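Cellulose 1,4-beta-cellobiosidase (Thermobifida fusca, PDB 4JJJ) probably hydrolyses the beta-1,4 linkages of cellulose to release cellobiose, the chain here being the family 48 glycoside hydrolase module of a longer, multidomain protein. Local coordinates at residues Asp553-Gly558 with Gly581-Ser586; Ala331-Ser336 with Thr354-Gln359; Ser1-Phe6 with Ala629-Asp634. The protein carries 1 engineered substitution. All coordinates share one frame; numbering follows the deposited sequence. Where two conformers were deposited one is given.

Interaction 1: Asp553-Gly558 with Gly581-Ser586; sequences DDPWDG and GATFLS. With CA (calcium ion), chain F.
With Thr583 OG1 set between its backbone N and carbonyl carbon (chi1 65°), the methyl CG2 is left beside the backbone N and rests against the backbone of Asp553, 3.4 Å from Asp553 O. Asp553 CG takes the same torsional position (chi1 55°), but its CB points away from 581–586, and its carboxylate turns to the calcium. The methyl group also lies near the ring of Pro555, whose CD is 4.1 Å from Thr583 CG2, the two side chains running side by side in one direction.

Thr583 OG1 is turned to its own segment, where it accepts from Ser586 N at 2.9 Å in an ST motif. Thr583 N in turn donates to Ser586 OG, a reciprocal exchange like that of a capping box, around residues 584–586, which have helical backbone angles. One water donates to Asp554 O at 2.7 Å and accepts from Phe584 N; another joins Trp556 N to Ala582 O.

Asp553 OD1 binds calcium at 2.0 Å and Asp554 OD1 at 2.3 Å; three waters and the backbone O of Asp550 complete the six ligands. Asp553 OD2 accepts a hydrogen bond from one of those waters.

The contact joins the loop after helix 519–533 to the loop before helix 597–604, at the surface of the family 48 module. Within the segments the join is methyl packing and water, with a Leu552–Leu585 backbone bond next to it. The calcium probably offsets the repulsion of the adjacent carboxylates and helps hold the loop at Asp553 and Asp554 in shape.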
loop_
_atom_site.group_PDB
_atom_site.type_symbol
_atom_site.label_atom_id
_atom_site.label_comp_id
_atom_site.label_asym_id
_atom_site.label_seq_id
_atom_site.Cartn_x
_atom_site.Cartn_y
_atom_site.Cartn_z
ATOM N N ASP A 553 23.591 1.635 -9.845
ATOM C CA ASP A 553 24.520 2.336 -10.673
ATOM C C ASP A 553 24.218 2.272 -12.140
ATOM O O ASP A 553 25.146 2.590 -12.957
ATOM C CB ASP A 553 25.968 1.817 -10.399
ATOM C CG ASP A 553 26.112 0.313 -10.556
ATOM O OD1 ASP A 553 25.163 -0.310 -11.129
ATOM O OD2 ASP A 553 27.140 -0.316 -10.040
ATOM N N ASP A 554 22.968 1.981 -12.506
ATOM C CA ASP A 554 22.594 1.760 -13.908
ATOM C C ASP A 554 21.977 3.016 -14.505
ATOM O O ASP A 554 20.898 3.480 -14.145
ATOM C CB ASP A 554 21.618 0.630 -13.973
ATOM C CG ASP A 554 22.223 -0.728 -13.729
ATOM O OD1 ASP A 554 23.465 -0.871 -13.600
ATOM O OD2 ASP A 554 21.416 -1.690 -13.627
ATOM N N PRO A 555 22.622 3.581 -15.515
ATOM C CA PRO A 555 21.966 4.640 -16.320
ATOM C C PRO A 555 20.959 4.050 -17.316
ATOM O O PRO A 555 20.952 2.845 -17.518
ATOM C CB PRO A 555 23.149 5.296 -17.023
ATOM C CG PRO A 555 24.020 4.125 -17.247
ATOM C CD PRO A 555 23.972 3.229 -15.993
ATOM N N TRP A 556 20.139 4.862 -17.919
ATOM C CA TRP A 556 19.156 4.414 -18.927
ATOM C C TRP A 556 19.910 3.819 -20.103
ATOM O O TRP A 556 20.939 4.398 -20.560
ATOM C CB TRP A 556 18.425 5.645 -19.445
ATOM C CG TRP A 556 17.496 5.417 -20.546
ATOM C CD1 TRP A 556 17.647 5.901 -21.837
ATOM C CD2 TRP A 556 16.187 4.784 -20.514
ATOM N NE1 TRP A 556 16.561 5.567 -22.574
ATOM C CE2 TRP A 556 15.691 4.823 -21.810
ATOM C CE3 TRP A 556 15.476 4.043 -19.556
ATOM C CZ2 TRP A 556 14.465 4.324 -22.136
ATOM C CZ3 TRP A 556 14.262 3.494 -19.917
ATOM C CH2 TRP A 556 13.738 3.699 -21.164
ATOM N N ASP A 557 19.455 2.653 -20.546
ATOM C CA ASP A 557 20.109 1.910 -21.627
ATOM C C ASP A 557 19.179 1.773 -22.798
ATOM O O ASP A 557 19.406 0.926 -23.682
ATOM C CB ASP A 557 20.625 0.523 -21.137
ATOM C CG ASP A 557 19.485 -0.410 -20.730
ATOM O OD1 ASP A 557 18.338 -0.071 -21.060
ATOM O OD2 ASP A 557 19.825 -1.350 -19.992
ATOM N N GLY A 558 18.099 2.544 -22.804
ATOM C CA GLY A 558 17.072 2.413 -23.801
ATOM C C GLY A 558 15.868 1.565 -23.417
ATOM O O GLY A 558 14.882 1.575 -24.132
ATOM N N GLY A 581 22.019 10.238 -18.180
ATOM C CA GLY A 581 23.166 9.529 -17.690
ATOM C C GLY A 581 23.298 9.432 -16.135
ATOM O O GLY A 581 24.142 8.760 -15.643
ATOM N N ALA A 582 22.404 10.133 -15.433
ATOM C CA ALA A 582 22.274 9.924 -14.011
ATOM C C ALA A 582 21.901 8.503 -13.671
ATOM O O ALA A 582 21.445 7.713 -14.500
ATOM C CB ALA A 582 21.324 10.922 -13.427
ATOM N N THR A 583 22.088 8.168 -12.397
ATOM C CA THR A 583 21.770 6.817 -11.877
ATOM C C THR A 583 20.971 7.021 -10.598
ATOM O O THR A 583 20.845 8.132 -10.047
ATOM C CB THR A 583 22.977 5.993 -11.549
ATOM O OG1 THR A 583 23.637 6.681 -10.458
ATOM C CG2 THR A 583 23.919 5.740 -12.776
ATOM N N PHE A 584 20.342 5.952 -10.148
ATOM C CA PHE A 584 19.664 5.956 -8.814
ATOM C C PHE A 584 20.557 6.572 -7.735
ATOM O O PHE A 584 20.105 7.410 -6.924
ATOM C CB PHE A 584 19.269 4.492 -8.469
ATOM C CG PHE A 584 18.694 4.306 -7.065
ATOM C CD1 PHE A 584 19.520 4.160 -5.960
ATOM C CD2 PHE A 584 17.323 4.323 -6.876
ATOM C CE1 PHE A 584 19.004 3.969 -4.707
ATOM C CE2 PHE A 584 16.798 4.181 -5.610
ATOM C CZ PHE A 584 17.643 4.005 -4.537
ATOM N N LEU A 585 21.803 6.149 -7.720
ATOM C CA LEU A 585 22.756 6.641 -6.763
ATOM C C LEU A 585 23.170 8.075 -6.996
ATOM O O LEU A 585 23.253 8.844 -6.025
ATOM C CB LEU A 585 23.989 5.749 -6.700
ATOM C CG LEU A 585 25.089 6.260 -5.793
ATOM C CD1 LEU A 585 24.671 6.175 -4.350
ATOM C CD2 LEU A 585 26.357 5.460 -6.051
ATOM N N SER A 586 23.365 8.465 -8.251
ATOM C CA SER A 586 23.829 9.810 -8.492
ATOM C C SER A 586 22.832 10.910 -8.144
ATOM O O SER A 586 23.240 12.076 -7.859
ATOM C CB SER A 586 24.390 9.998 -9.928
ATOM O OG SER A 586 23.356 10.241 -10.830
HETATM CA CA CA F . 24.715 -2.055 -12.104
HETATM O O HOH W 1 26.234 -2.849 -10.681
HETATM O O HOH W 2 20.156 3.335 -11.568
HETATM O O HOH W 3 20.506 7.851 -17.036
HETATM O O HOH W 4 24.315 -3.874 -13.078
HETATM O O HOH W 5 26.560 -1.544 -13.440
#

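Interaction 2: Ala331-Ser336 with Thr354-Gln359; sequences AAYALS and TSFDRQ. With ZN (zinc ion), chain T.
Tyr333 and Phe356 lie side by side and point the same way, but their rings are not stacked: the planes are inclined at 58° and the centroids are 6.0 Å apart. What sits over the face of the Phe356 ring is the start of the tyrosine, not its ring. Tyr333 CB stands 4.2 Å from the Phe356 ring centroid in a CH-pi contact, and Tyr333 CA is above the centre of the same face. Phe356 CG is anti to the backbone N (chi1 177°); the ring beyond it lies against the backbone of Tyr333. At the root of that side chain the helices come close, with Ala332 CB 3.6 Å from Phe356 CA.

Small alanine at this position suits two helices of the (alpha/alpha)6 barrel of family 48, which run antiparallel here with their axes 8.5 Å apart and crossing at -157°. Leu428 of helix 416–432 packs on both aromatic residues, and Arg436 adds a cation-pi contact to Phe356.

Several polar groups bond within their own helix. Ser336 OG donates to Ala332 O at 2.7 Å; Ser336 N reaches that oxygen from the other face of the carbonyl plane. Gln359 turns NE2 to Ser355 OG, 2.8 Å away and in the amide plane, while the same NE2 brushes Ala332 CB and OE1 accepts from Asn328 N. Asp357, whose CB points away from helix 331–336, binds a zinc ion together with Glu361.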
loop_
_atom_site.group_PDB
_atom_site.type_symbol
_atom_site.label_atom_id
_atom_site.label_comp_id
_atom_site.label_asym_id
_atom_site.label_seq_id
_atom_site.Cartn_x
_atom_site.Cartn_y
_atom_site.Cartn_z
ATOM N N ALA A 331 -12.536 -4.643 6.538
ATOM C CA ALA A 331 -12.863 -3.224 6.482
ATOM C C ALA A 331 -14.213 -2.982 5.776
ATOM O O ALA A 331 -14.971 -2.112 6.235
ATOM C CB ALA A 331 -11.759 -2.430 5.864
ATOM N N ALA A 332 -14.454 -3.687 4.666
ATOM C CA ALA A 332 -15.718 -3.504 3.911
ATOM C C ALA A 332 -16.939 -3.946 4.719
ATOM O O ALA A 332 -17.970 -3.240 4.750
ATOM C CB ALA A 332 -15.657 -4.149 2.570
ATOM N N TYR A 333 -16.750 -5.045 5.454
ATOM C CA TYR A 333 -17.815 -5.535 6.350
ATOM C C TYR A 333 -18.035 -4.458 7.383
ATOM O O TYR A 333 -19.217 -4.129 7.696
ATOM C CB TYR A 333 -17.298 -6.827 7.036
ATOM C CG TYR A 333 -18.133 -7.155 8.266
ATOM C CD1 TYR A 333 -19.351 -7.723 8.098
ATOM C CD2 TYR A 333 -17.625 -6.984 9.501
ATOM C CE1 TYR A 333 -20.100 -8.096 9.232
ATOM C CE2 TYR A 333 -18.393 -7.258 10.612
ATOM C CZ TYR A 333 -19.605 -7.789 10.413
ATOM O OH TYR A 333 -20.376 -8.144 11.556
ATOM N N ALA A 334 -16.984 -3.936 8.008
ATOM C CA ALA A 334 -17.113 -2.938 9.108
ATOM C C ALA A 334 -17.840 -1.709 8.611
ATOM O O ALA A 334 -18.782 -1.217 9.315
ATOM C CB ALA A 334 -15.783 -2.574 9.750
ATOM N N LEU A 335 -17.385 -1.170 7.528
ATOM C CA LEU A 335 -17.933 0.114 6.994
ATOM C C LEU A 335 -19.388 -0.044 6.549
ATOM O O LEU A 335 -20.176 0.919 6.615
ATOM C CB LEU A 335 -17.080 0.695 5.896
ATOM C CG LEU A 335 -15.729 1.220 6.313
ATOM C CD1 LEU A 335 -14.825 1.306 5.087
ATOM C CD2 LEU A 335 -15.846 2.598 7.008
ATOM N N SER A 336 -19.729 -1.207 6.063
ATOM C CA SER A 336 -21.110 -1.497 5.599
ATOM C C SER A 336 -22.063 -1.932 6.707
ATOM O O SER A 336 -23.253 -1.587 6.646
ATOM C CB SER A 336 -21.138 -2.463 4.433
ATOM O OG SER A 336 -20.663 -3.740 4.714
ATOM N N THR A 354 -21.899 -2.627 -1.380
ATOM C CA THR A 354 -21.637 -3.128 -2.753
ATOM C C THR A 354 -20.190 -3.611 -2.866
ATOM O O THR A 354 -19.959 -4.682 -3.378
ATOM C CB THR A 354 -21.933 -2.039 -3.757
ATOM O OG1 THR A 354 -23.287 -1.621 -3.607
ATOM C CG2 THR A 354 -21.703 -2.509 -5.127
ATOM N N SER A 355 -19.299 -2.830 -2.340
ATOM C CA SER A 355 -17.846 -3.214 -2.343
ATOM C C SER A 355 -17.542 -4.509 -1.565
ATOM O O SER A 355 -16.732 -5.313 -2.007
ATOM C CB SER A 355 -16.954 -2.070 -1.814
ATOM O OG SER A 355 -15.566 -2.344 -1.988
ATOM N N PHE A 356 -18.163 -4.680 -0.385
ATOM C CA PHE A 356 -17.996 -5.894 0.404
ATOM C C PHE A 356 -18.271 -7.123 -0.475
ATOM O O PHE A 356 -17.476 -8.079 -0.560
ATOM C CB PHE A 356 -18.863 -5.813 1.631
ATOM C CG PHE A 356 -18.863 -7.027 2.526
ATOM C CD1 PHE A 356 -17.695 -7.638 2.905
ATOM C CD2 PHE A 356 -20.031 -7.543 3.064
ATOM C CE1 PHE A 356 -17.676 -8.730 3.752
ATOM C CE2 PHE A 356 -20.048 -8.607 3.924
ATOM C CZ PHE A 356 -18.863 -9.221 4.275
ATOM N N ASP A 357 -19.448 -7.129 -1.081
ATOM C CA ASP A 357 -19.850 -8.195 -1.995
ATOM C C ASP A 357 -18.896 -8.327 -3.193
ATOM O O ASP A 357 -18.403 -9.448 -3.477
ATOM C CB ASP A 357 -21.268 -7.927 -2.495
ATOM C CG ASP A 357 -21.694 -8.826 -3.635
ATOM O OD1 ASP A 357 -21.614 -10.038 -3.403
ATOM O OD2 ASP A 357 -22.011 -8.272 -4.757
ATOM N N ARG A 358 -18.633 -7.211 -3.870
ATOM C CA ARG A 358 -17.824 -7.223 -5.057
ATOM C C ARG A 358 -16.364 -7.747 -4.776
ATOM O O ARG A 358 -15.796 -8.533 -5.541
ATOM C CB ARG A 358 -17.704 -5.859 -5.689
ATOM C CG ARG A 358 -17.169 -5.869 -7.115
ATOM C CD ARG A 358 -18.121 -6.449 -8.124
ATOM N NE ARG A 358 -19.404 -5.791 -8.267
ATOM C CZ ARG A 358 -19.578 -4.735 -9.090
ATOM N NH1 ARG A 358 -18.602 -4.177 -9.750
ATOM N NH2 ARG A 358 -20.769 -4.217 -9.248
ATOM N N GLN A 359 -15.826 -7.336 -3.623
ATOM C CA GLN A 359 -14.466 -7.764 -3.284
ATOM C C GLN A 359 -14.448 -9.272 -3.065
ATOM O O GLN A 359 -13.515 -9.947 -3.528
ATOM C CB GLN A 359 -13.989 -7.056 -2.027
ATOM C CG GLN A 359 -13.672 -5.568 -2.210
ATOM C CD GLN A 359 -13.017 -4.962 -0.985
ATOM O OE1 GLN A 359 -12.197 -5.563 -0.291
ATOM N NE2 GLN A 359 -13.513 -3.786 -0.647
HETATM ZN ZN ZN T . -22.157 -11.148 -4.979
HETATM O O HOH W 6 -24.133 -10.882 -5.472
#

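Interaction 3: Ser1-Phe6 with Ala629-Asp634; sequences SYDQAF and AFAAHD. With ZN (zinc ion), chain S.
Tyr2 presses CD2 onto the imidazole of His633, 3.4 Å above the ring plane and over its centre, although the two rings meet obliquely. Through CD1 Tyr2 meets Phe630, CD1 to CD1 at 3.5 Å; these planes are closer to parallel but slid apart, so they barely overlap. One face of the Phe630 ring also receives Ala5 CB, 4.1 Å from the centroid in a CH-pi contact. Asp634 OD1 lies at the edge of the tyrosine ring, near its plane. Tyr2, Phe630 and His633 form an aromatic cluster; Leu529 and Leu533 of helix 519–533 pack on Tyr2, and Leu533 also on Phe630.

At the rim of the imidazole, ND1 donates to Asp634 OD1 at 2.8 Å in the ring plane, and NE2 binds zinc at 2.0 Å, a site shared with Glu526. Asp634 OD2 faces the start of the first helix, where Asp3 N gives it a weak bond of 3.2 Å. The carboxylates of Asp3 and Asp634 are like charges close together; a water donates to both and bridges them from one side. Another water links Tyr2 N to Asp634 OD1. Ser1 OG accepts from Gln4 N in an ST motif.

The contact brings together two helices separated by nearly the whole sequence, their short segments antiparallel at 153°. With ND1 donating to Asp634, NE2 is probably left unprotonated and can bind zinc; Asp634 would thereby fix the ring's rotation and probably strengthen it as a ligand, while the nearby helix N-terminus may help stabilise the paired carboxylates.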
loop_
_atom_site.group_PDB
_atom_site.type_symbol
_atom_site.label_atom_id
_atom_site.label_comp_id
_atom_site.label_asym_id
_atom_site.label_seq_id
_atom_site.Cartn_x
_atom_site.Cartn_y
_atom_site.Cartn_z
ATOM N N SER A 1 3.658 -16.321 28.531
ATOM C CA SER A 1 2.504 -16.361 27.590
ATOM C C SER A 1 2.857 -15.618 26.269
ATOM O O SER A 1 3.877 -14.860 26.164
ATOM C CB SER A 1 1.249 -15.698 28.231
ATOM O OG SER A 1 1.412 -14.319 28.436
ATOM N N TYR A 2 1.967 -15.809 25.268
ATOM C CA TYR A 2 2.140 -14.955 24.096
ATOM C C TYR A 2 1.740 -13.536 24.416
ATOM O O TYR A 2 2.112 -12.666 23.695
ATOM C CB TYR A 2 1.421 -15.530 22.808
ATOM C CG TYR A 2 2.198 -16.603 22.124
ATOM C CD1 TYR A 2 3.313 -16.277 21.433
ATOM C CD2 TYR A 2 1.859 -17.963 22.183
ATOM C CE1 TYR A 2 4.116 -17.229 20.862
ATOM C CE2 TYR A 2 2.648 -18.926 21.584
ATOM C CZ TYR A 2 3.802 -18.549 20.893
ATOM O OH TYR A 2 4.661 -19.463 20.299
ATOM N N ASP A 3 0.896 -13.244 25.413
ATOM C CA ASP A 3 0.603 -11.860 25.748
ATOM C C ASP A 3 1.919 -11.271 26.357
ATOM O O ASP A 3 2.193 -10.104 26.119
ATOM C CB ASP A 3 -0.599 -11.726 26.703
ATOM C CG ASP A 3 -1.989 -11.336 25.975
ATOM O OD1 ASP A 3 -3.020 -11.576 26.731
ATOM O OD2 ASP A 3 -2.090 -10.869 24.733
ATOM N N GLN A 4 2.733 -12.065 27.043
ATOM C CA GLN A 4 4.092 -11.611 27.531
ATOM C C GLN A 4 5.021 -11.315 26.355
ATOM O O GLN A 4 5.657 -10.286 26.334
ATOM C CB GLN A 4 4.808 -12.617 28.450
ATOM C CG GLN A 4 4.723 -12.127 29.899
ATOM C CD GLN A 4 3.288 -11.787 30.316
ATOM O OE1 GLN A 4 2.846 -10.603 30.298
ATOM N NE2 GLN A 4 2.518 -12.850 30.688
ATOM N N ALA A 5 4.881 -12.186 25.345
ATOM C CA ALA A 5 5.699 -12.003 24.076
ATOM C C ALA A 5 5.247 -10.750 23.363
ATOM O O ALA A 5 6.118 -10.005 22.834
ATOM C CB ALA A 5 5.640 -13.206 23.206
ATOM N N PHE A 6 3.922 -10.546 23.276
ATOM C CA PHE A 6 3.409 -9.294 22.701
ATOM C C PHE A 6 4.045 -8.109 23.441
ATOM O O PHE A 6 4.535 -7.181 22.854
ATOM C CB PHE A 6 1.889 -9.225 22.763
ATOM C CG PHE A 6 1.389 -7.834 22.521
ATOM C CD1 PHE A 6 1.418 -7.272 21.290
ATOM C CD2 PHE A 6 0.933 -7.083 23.582
ATOM C CE1 PHE A 6 1.026 -5.924 21.097
ATOM C CE2 PHE A 6 0.515 -5.791 23.392
ATOM C CZ PHE A 6 0.576 -5.191 22.184
ATOM N N ALA A 629 0.680 -10.888 15.909
ATOM C CA ALA A 629 0.525 -12.340 15.817
ATOM C C ALA A 629 0.550 -12.941 17.234
ATOM O O ALA A 629 -0.215 -13.810 17.558
ATOM C CB ALA A 629 1.609 -12.968 14.901
ATOM N N PHE A 630 1.474 -12.459 18.036
ATOM C CA PHE A 630 1.519 -12.892 19.443
ATOM C C PHE A 630 0.267 -12.522 20.200
ATOM O O PHE A 630 -0.311 -13.380 20.915
ATOM C CB PHE A 630 2.731 -12.317 20.162
ATOM C CG PHE A 630 4.070 -12.740 19.584
ATOM C CD1 PHE A 630 4.283 -13.984 18.918
ATOM C CD2 PHE A 630 5.174 -11.944 19.843
ATOM C CE1 PHE A 630 5.568 -14.344 18.459
ATOM C CE2 PHE A 630 6.452 -12.285 19.361
ATOM C CZ PHE A 630 6.672 -13.484 18.747
ATOM N N ALA A 631 -0.126 -11.267 20.035
ATOM C CA ALA A 631 -1.392 -10.824 20.671
ATOM C C ALA A 631 -2.603 -11.593 20.186
ATOM O O ALA A 631 -3.493 -11.902 20.978
ATOM C CB ALA A 631 -1.582 -9.373 20.548
ATOM N N ALA A 632 -2.707 -11.876 18.867
ATOM C CA ALA A 632 -3.819 -12.625 18.319
ATOM C C ALA A 632 -3.875 -13.998 18.933
ATOM O O ALA A 632 -4.962 -14.575 19.113
ATOM C CB ALA A 632 -3.775 -12.705 16.818
ATOM N N HIS A 633 -2.728 -14.606 19.148
ATOM C CA HIS A 633 -2.719 -15.962 19.700
ATOM C C HIS A 633 -3.512 -15.968 21.019
ATOM O O HIS A 633 -4.346 -16.819 21.224
ATOM C CB HIS A 633 -1.307 -16.537 19.911
ATOM C CG HIS A 633 -1.329 -17.879 20.625
ATOM N ND1 HIS A 633 -1.607 -17.996 21.970
ATOM C CD2 HIS A 633 -1.143 -19.129 20.169
ATOM C CE1 HIS A 633 -1.601 -19.271 22.297
ATOM N NE2 HIS A 633 -1.321 -19.964 21.222
ATOM N N ASP A 634 -3.228 -15.039 21.920
ATOM C CA ASP A 634 -3.943 -15.097 23.197
ATOM C C ASP A 634 -5.394 -14.636 23.109
ATOM O O ASP A 634 -6.253 -15.142 23.783
ATOM C CB ASP A 634 -3.172 -14.411 24.287
ATOM C CG ASP A 634 -2.105 -15.384 24.931
ATOM O OD1 ASP A 634 -1.761 -16.474 24.318
ATOM O OD2 ASP A 634 -1.692 -15.046 26.070
HETATM ZN ZN ZN S . -0.914 -21.927 21.331
HETATM O O HOH W 7 0.118 -18.033 25.573
HETATM O O HOH W 8 -3.986 -9.957 22.976
HETATM O O HOH W 9 -3.070 -14.029 27.987
HETATM O O HOH W 10 0.750 -22.220 22.495
#

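How the interactions relate
Interaction 2 is buried among barrel helices, interaction 3 is partly buried, and interaction 1 lies at the surface between loops. Interactions 2 and 3 both pair antiparallel helices, yet interaction 2 joins near neighbours in sequence and interaction 3 the two ends of the module, enclosing the other two in its chain loop. Interactions 1 and 2 fall on opposite sides of the chain centre, 44 Å apart between centres; interactions 2 and 3 come within about 16 Å at their nearest atoms. Chemistry follows place: apolar packing in interaction 2, aromatic packing mixed with carboxylates and water in 3, and water bridging in 1, with a metal bound beside each.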